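Local coordinates for hypothetical conserved protein, GK0453 (PDB 2YXY) that is of unknown function, a DUF1811-family protein that pairs a helical hairpin with a small, probably SH3-like, antiparallel sheet, at residues Q21-L26 against A50-Y55; E76-R81 against E98-P103. One frame throughout, in Å; residues are numbered along the deposited sequence.

Contact 1: residues Q21-L26 against A50-Y55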
loop_
_atom_site.group_PDB
_atom_site.type_symbol
_atom_site.label_atom_id
_atom_site.label_comp_id
_atom_site.label_asym_id
_atom_site.label_seq_id
_atom_site.Cartn_x
_atom_site.Cartn_y
_atom_site.Cartn_z
ATOM N N GLN A 21 -4.884 8.736 12.345
ATOM C CA GLN A 21 -5.086 10.174 12.212
ATOM C C GLN A 21 -4.410 10.664 10.918
ATOM O O GLN A 21 -4.946 11.516 10.216
ATOM C CB GLN A 21 -4.506 10.913 13.439
ATOM C CG GLN A 21 -5.201 10.458 14.730
ATOM C CD GLN A 21 -4.609 11.023 16.006
ATOM O OE1 GLN A 21 -3.403 10.920 16.255
ATOM N NE2 GLN A 21 -5.466 11.601 16.841
ATOM N N GLU A 22 -3.215 10.155 10.626
ATOM C CA GLU A 22 -2.547 10.553 9.400
ATOM C C GLU A 22 -3.443 10.103 8.214
ATOM O O GLU A 22 -3.716 10.865 7.295
ATOM C CB GLU A 22 -1.174 9.896 9.318
ATOM C CG GLU A 22 -0.492 10.055 7.957
ATOM C CD GLU A 22 0.127 11.430 7.761
ATOM O OE1 GLU A 22 0.838 11.625 6.738
ATOM O OE2 GLU A 22 -0.099 12.307 8.626
ATOM N N ILE A 23 -3.944 8.877 8.271
ATOM C CA ILE A 23 -4.777 8.382 7.183
ATOM C C ILE A 23 -6.039 9.221 6.993
ATOM O O ILE A 23 -6.443 9.480 5.851
ATOM C CB ILE A 23 -5.141 6.904 7.405
ATOM C CG1 ILE A 23 -3.888 6.050 7.164
ATOM C CG2 ILE A 23 -6.304 6.487 6.478
ATOM C CD1 ILE A 23 -3.934 4.663 7.807
ATOM N N ALA A 24 -6.660 9.645 8.096
ATOM C CA ALA A 24 -7.871 10.476 8.020
ATOM C C ALA A 24 -7.537 11.820 7.348
ATOM O O ALA A 24 -8.305 12.341 6.551
ATOM C CB ALA A 24 -8.466 10.725 9.442
ATOM N N MET A 25 -6.391 12.385 7.688
ATOM C CA MET A 25 -5.970 13.654 7.107
ATOM C C MET A 25 -5.676 13.494 5.602
ATOM O O MET A 25 -6.090 14.315 4.780
ATOM C CB MET A 25 -4.723 14.144 7.846
ATOM C CG MET A 25 -4.011 15.384 7.249
ATOM S SD MET A 25 -2.796 14.993 5.954
ATOM C CE MET A 25 -1.321 14.439 6.922
ATOM N N LEU A 26 -4.957 12.431 5.250
ATOM C CA LEU A 26 -4.611 12.159 3.856
ATOM C C LEU A 26 -5.888 11.882 3.049
ATOM O O LEU A 26 -6.026 12.324 1.894
ATOM C CB LEU A 26 -3.674 10.946 3.779
ATOM C CG LEU A 26 -2.253 11.039 4.372
ATOM C CD1 LEU A 26 -1.594 9.637 4.463
ATOM C CD2 LEU A 26 -1.419 11.971 3.504
ATOM N N ALA A 50 -1.664 4.134 1.411
ATOM C CA ALA A 50 -1.296 2.725 1.331
ATOM C C ALA A 50 -0.121 2.446 2.285
ATOM O O ALA A 50 -0.091 1.417 2.983
ATOM C CB ALA A 50 -0.892 2.369 -0.115
ATOM N N MET A 51 0.851 3.352 2.307
ATOM C CA MET A 51 2.010 3.159 3.177
ATOM C C MET A 51 1.613 3.203 4.633
ATOM O O MET A 51 2.039 2.355 5.406
ATOM C CB MET A 51 3.088 4.211 2.898
ATOM C CG MET A 51 3.869 3.950 1.638
ATOM S SD MET A 51 4.632 2.301 1.602
ATOM C CE MET A 51 5.684 2.353 3.003
ATOM N N ALA A 52 0.807 4.189 5.018
ATOM C CA ALA A 52 0.397 4.250 6.405
ATOM C C ALA A 52 -0.392 2.978 6.776
ATOM O O ALA A 52 -0.229 2.449 7.875
ATOM C CB ALA A 52 -0.440 5.497 6.662
ATOM N N LYS A 53 -1.244 2.494 5.872
ATOM C CA LYS A 53 -2.008 1.279 6.152
ATOM C C LYS A 53 -1.102 0.058 6.359
ATOM O O LYS A 53 -1.357 -0.755 7.238
ATOM C CB LYS A 53 -2.998 0.991 5.017
ATOM C CG LYS A 53 -4.233 1.904 5.028
ATOM C CD LYS A 53 -5.163 1.544 3.854
ATOM C CE LYS A 53 -6.462 2.317 3.915
ATOM N NZ LYS A 53 -7.165 2.202 2.584
ATOM N N ALA A 54 -0.031 -0.028 5.576
ATOM C CA ALA A 54 0.899 -1.135 5.660
ATOM C C ALA A 54 1.503 -1.301 7.051
ATOM O O ALA A 54 1.789 -2.423 7.478
ATOM C CB ALA A 54 2.016 -0.949 4.645
ATOM N N TYR A 55 1.723 -0.181 7.732
ATOM C CA TYR A 55 2.282 -0.210 9.068
ATOM C C TYR A 55 1.273 -0.638 10.135
ATOM O O TYR A 55 1.617 -0.678 11.307
ATOM C CB TYR A 55 2.878 1.158 9.424
ATOM C CG TYR A 55 4.238 1.332 8.809
ATOM C CD1 TYR A 55 4.416 2.089 7.639
ATOM C CD2 TYR A 55 5.342 0.676 9.349
ATOM C CE1 TYR A 55 5.671 2.179 7.023
ATOM C CE2 TYR A 55 6.597 0.759 8.738
ATOM C CZ TYR A 55 6.746 1.512 7.575
ATOM O OH TYR A 55 7.967 1.568 6.965
#
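The carbonyl oxygen of Ile-23 accepts a hydrogen bond from the hydroxyl OG1 of Thr-27, one turn further along helix 16-36; the side chain of the same isoleucine crosses to Ala-52 and Lys-53. The contact itself is apolar. CG1 of Ile-23 lies 3.5 Å from the CB of Ala-52, so the long branch meets the methyl group that Ala-52 turns toward it. With chi1 at -72°, CG1 sits beside the backbone N and anti to the carbonyl carbon, and the branch runs out across the groove between the helices. Its terminal CD1 lies 3.8 Å from the same Ala-52 CB. CD1 also comes within 3.9 Å of Lys-53 CG, at the root of an extended chain set nearly perpendicular to the isoleucine. The small alanine lets the backbones come near, with the CA atoms of Ile-23 and Ala-52 6.7 Å apart. Ala-52 is buried, whereas Lys-53 lies at the solvent-facing margin. Helices 16-36 and 39-54 run antiparallel here as a helical hairpin; Leu-19 adds to the cover of Ala-52, and Leu-26 extends the interface onto Tyr-45 and Ile-49 of the partner helix.

Contact 2: residues E76-R81 against E98-P103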
loop_
_atom_site.group_PDB
_atom_site.type_symbol
_atom_site.label_atom_id
_atom_site.label_comp_id
_atom_site.label_asym_id
_atom_site.label_seq_id
_atom_site.Cartn_x
_atom_site.Cartn_y
_atom_site.Cartn_z
ATOM N N GLU A 76 -6.363 -8.847 -10.876
ATOM C CA GLU A 76 -4.910 -8.789 -11.017
ATOM C C GLU A 76 -4.254 -9.456 -9.811
ATOM O O GLU A 76 -4.773 -9.381 -8.691
ATOM C CB GLU A 76 -4.474 -7.345 -11.174
ATOM C CG GLU A 76 -5.273 -6.660 -12.248
ATOM C CD GLU A 76 -4.636 -5.390 -12.713
ATOM O OE1 GLU A 76 -3.442 -5.448 -13.080
ATOM O OE2 GLU A 76 -5.324 -4.344 -12.715
ATOM N N TYR A 77 -3.129 -10.130 -10.041
ATOM C CA TYR A 77 -2.451 -10.854 -8.969
ATOM C C TYR A 77 -0.978 -10.555 -8.888
ATOM O O TYR A 77 -0.343 -10.196 -9.885
ATOM C CB TYR A 77 -2.668 -12.378 -9.115
ATOM C CG TYR A 77 -4.086 -12.814 -8.804
ATOM C CD1 TYR A 77 -5.124 -12.608 -9.724
ATOM C CD2 TYR A 77 -4.410 -13.346 -7.556
ATOM C CE1 TYR A 77 -6.440 -12.912 -9.404
ATOM C CE2 TYR A 77 -5.718 -13.652 -7.228
ATOM C CZ TYR A 77 -6.734 -13.432 -8.150
ATOM O OH TYR A 77 -8.045 -13.718 -7.795
ATOM N N PHE A 78 -0.434 -10.734 -7.691
ATOM C CA PHE A 78 0.976 -10.462 -7.446
ATOM C C PHE A 78 1.629 -11.702 -6.853
ATOM O O PHE A 78 1.115 -12.307 -5.916
ATOM C CB PHE A 78 1.089 -9.275 -6.466
ATOM C CG PHE A 78 2.478 -8.738 -6.297
ATOM C CD1 PHE A 78 3.195 -8.993 -5.132
ATOM C CD2 PHE A 78 3.054 -7.930 -7.278
ATOM C CE1 PHE A 78 4.447 -8.442 -4.930
ATOM C CE2 PHE A 78 4.321 -7.365 -7.092
ATOM C CZ PHE A 78 5.023 -7.625 -5.910
ATOM N N LYS A 79 2.778 -12.068 -7.393
ATOM C CA LYS A 79 3.488 -13.236 -6.916
ATOM C C LYS A 79 4.626 -12.749 -6.036
ATOM O O LYS A 79 5.528 -12.072 -6.506
ATOM C CB LYS A 79 4.038 -14.014 -8.102
ATOM C CG LYS A 79 4.115 -15.498 -7.863
ATOM C CD LYS A 79 5.045 -15.844 -6.743
ATOM C CE LYS A 79 5.209 -17.355 -6.689
ATOM N NZ LYS A 79 5.542 -17.898 -8.038
ATOM N N VAL A 80 4.589 -13.106 -4.760
ATOM C CA VAL A 80 5.616 -12.653 -3.838
ATOM C C VAL A 80 6.926 -13.440 -3.892
ATOM O O VAL A 80 6.948 -14.657 -3.724
ATOM C CB VAL A 80 5.108 -12.698 -2.397
ATOM C CG1 VAL A 80 6.214 -12.239 -1.453
ATOM C CG2 VAL A 80 3.840 -11.848 -2.261
ATOM N N ARG A 81 8.018 -12.730 -4.126
ATOM C CA ARG A 81 9.323 -13.346 -4.157
ATOM C C ARG A 81 9.806 -13.296 -2.715
ATOM O O ARG A 81 10.192 -14.314 -2.145
ATOM C CB ARG A 81 10.262 -12.560 -5.081
ATOM C CG ARG A 81 11.719 -13.015 -5.024
ATOM C CD ARG A 81 12.630 -12.062 -5.803
ATOM N NE ARG A 81 14.015 -12.175 -5.352
ATOM C CZ ARG A 81 14.987 -11.321 -5.663
ATOM N NH1 ARG A 81 14.745 -10.274 -6.440
ATOM N NH2 ARG A 81 16.206 -11.506 -5.180
ATOM N N GLU A 98 9.098 -7.914 -14.549
ATOM C CA GLU A 98 9.928 -6.965 -13.813
ATOM C C GLU A 98 9.624 -6.977 -12.312
ATOM O O GLU A 98 8.464 -6.879 -11.911
ATOM C CB GLU A 98 9.689 -5.563 -14.378
ATOM C CG GLU A 98 10.715 -4.533 -13.975
ATOM C CD GLU A 98 12.113 -4.932 -14.392
ATOM O OE1 GLU A 98 12.331 -5.391 -15.516
ATOM O OE2 GLU A 98 13.074 -4.750 -13.492
ATOM N N GLU A 99 10.656 -7.086 -11.476
ATOM C CA GLU A 99 10.423 -7.097 -10.036
ATOM C C GLU A 99 9.911 -5.735 -9.592
ATOM O O GLU A 99 10.191 -4.710 -10.229
ATOM C CB GLU A 99 11.688 -7.445 -9.254
ATOM C CG GLU A 99 11.359 -8.041 -7.893
ATOM C CD GLU A 99 12.558 -8.185 -6.989
ATOM O OE1 GLU A 99 12.445 -8.906 -5.976
ATOM O OE2 GLU A 99 13.605 -7.573 -7.277
ATOM N N GLU A 100 9.171 -5.725 -8.488
ATOM C CA GLU A 100 8.585 -4.496 -7.980
ATOM C C GLU A 100 8.287 -4.629 -6.488
ATOM O O GLU A 100 7.920 -5.706 -6.026
ATOM C CB GLU A 100 7.307 -4.235 -8.779
ATOM C CG GLU A 100 6.335 -3.246 -8.219
ATOM C CD GLU A 100 5.012 -3.297 -8.954
ATOM O OE1 GLU A 100 4.122 -2.473 -8.653
ATOM O OE2 GLU A 100 4.861 -4.173 -9.838
ATOM N N ALA A 101 8.452 -3.535 -5.742
ATOM C CA ALA A 101 8.186 -3.528 -4.300
ATOM C C ALA A 101 6.789 -2.961 -4.057
ATOM O O ALA A 101 6.486 -1.833 -4.437
ATOM C CB ALA A 101 9.233 -2.685 -3.567
ATOM N N LEU A 102 5.944 -3.741 -3.403
ATOM C CA LEU A 102 4.576 -3.323 -3.148
ATOM C C LEU A 102 4.287 -3.342 -1.659
ATOM O O LEU A 102 4.672 -4.287 -0.975
ATOM C CB LEU A 102 3.622 -4.277 -3.869
ATOM C CG LEU A 102 2.421 -3.736 -4.646
ATOM C CD1 LEU A 102 2.876 -2.685 -5.660
ATOM C CD2 LEU A 102 1.726 -4.893 -5.359
ATOM N N PRO A 103 3.618 -2.294 -1.133
ATOM C CA PRO A 103 3.299 -2.265 0.307
ATOM C C PRO A 103 2.354 -3.435 0.556
ATOM O O PRO A 103 1.481 -3.713 -0.294
ATOM C CB PRO A 103 2.583 -0.912 0.505
ATOM C CG PRO A 103 2.997 -0.074 -0.685
ATOM C CD PRO A 103 3.083 -1.103 -1.828
#
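Leu-102 lays its CD2 methyl over one face of the Phe-78 ring, 3.9 Å from the ring centroid and 15° off the normal, a CH-pi contact. The Leu-102 methyl sits off-centre toward the rim, with Phe-78 CD2 the ring atom closest to it. The ring reaches this place because its CG stands anti to the backbone N (chi1 -170°), which carries it off strand 76-84 toward strand 100-103, while the leucine and phenylalanine side chains run antiparallel past one another. At the ring edge, near its plane, the Glu-100 carbonyl oxygen lies 3.5 Å from Phe-78 CZ. Replacing Phe-78 by an alanine would probably leave the Leu-102 methyl without its aromatic partner and open a gap in the packing over the sheet, where Leu-107 also touches the ring. Farther along, Arg-81 and Glu-99 form a salt bridge at the exposed margin. The two extended chains meet nearly perpendicular. Arg-81 NH1 approaches Glu-99 OE1 to 2.7 Å, but the bent N-H...O geometry makes this a weak hydrogen bond; the guanidinium and carboxylate planes are only modestly tilted against each other. Arg-81 CD also lies 3.2 Å from Glu-99 OE1. Strand 87-92 separates the two strands in the sheet order, yet their side chains meet, and their touching parts run 114° apart. Such contact across a strongly curved antiparallel sheet is in keeping with the small, bent sheets of SH3-like folds, the clan to which this family belongs.

How the contacts relate
The contacts follow one another along the chain: contact 1 closes the helical hairpin of 16-36 and 39-54 before contact 2 brings together strands 76-84 and 100-103 of the four-stranded antiparallel sheet. Their centres are about 21 Å apart, with the middle of the molecule between them, and both are part of the DUF1811 region. The two meet where helix 39-54 ends against the edge strand 100-103: Met-51 SD packs 3.7 Å from Pro-103 CG, and Ala-54 CB lies 4.2 Å from Pro-103 CB. Ala-50 O is also hydrogen-bonded to Ser-105 OG, just beyond that strand. The end of helix 39-54 is thus where the hairpin packs on the sheet.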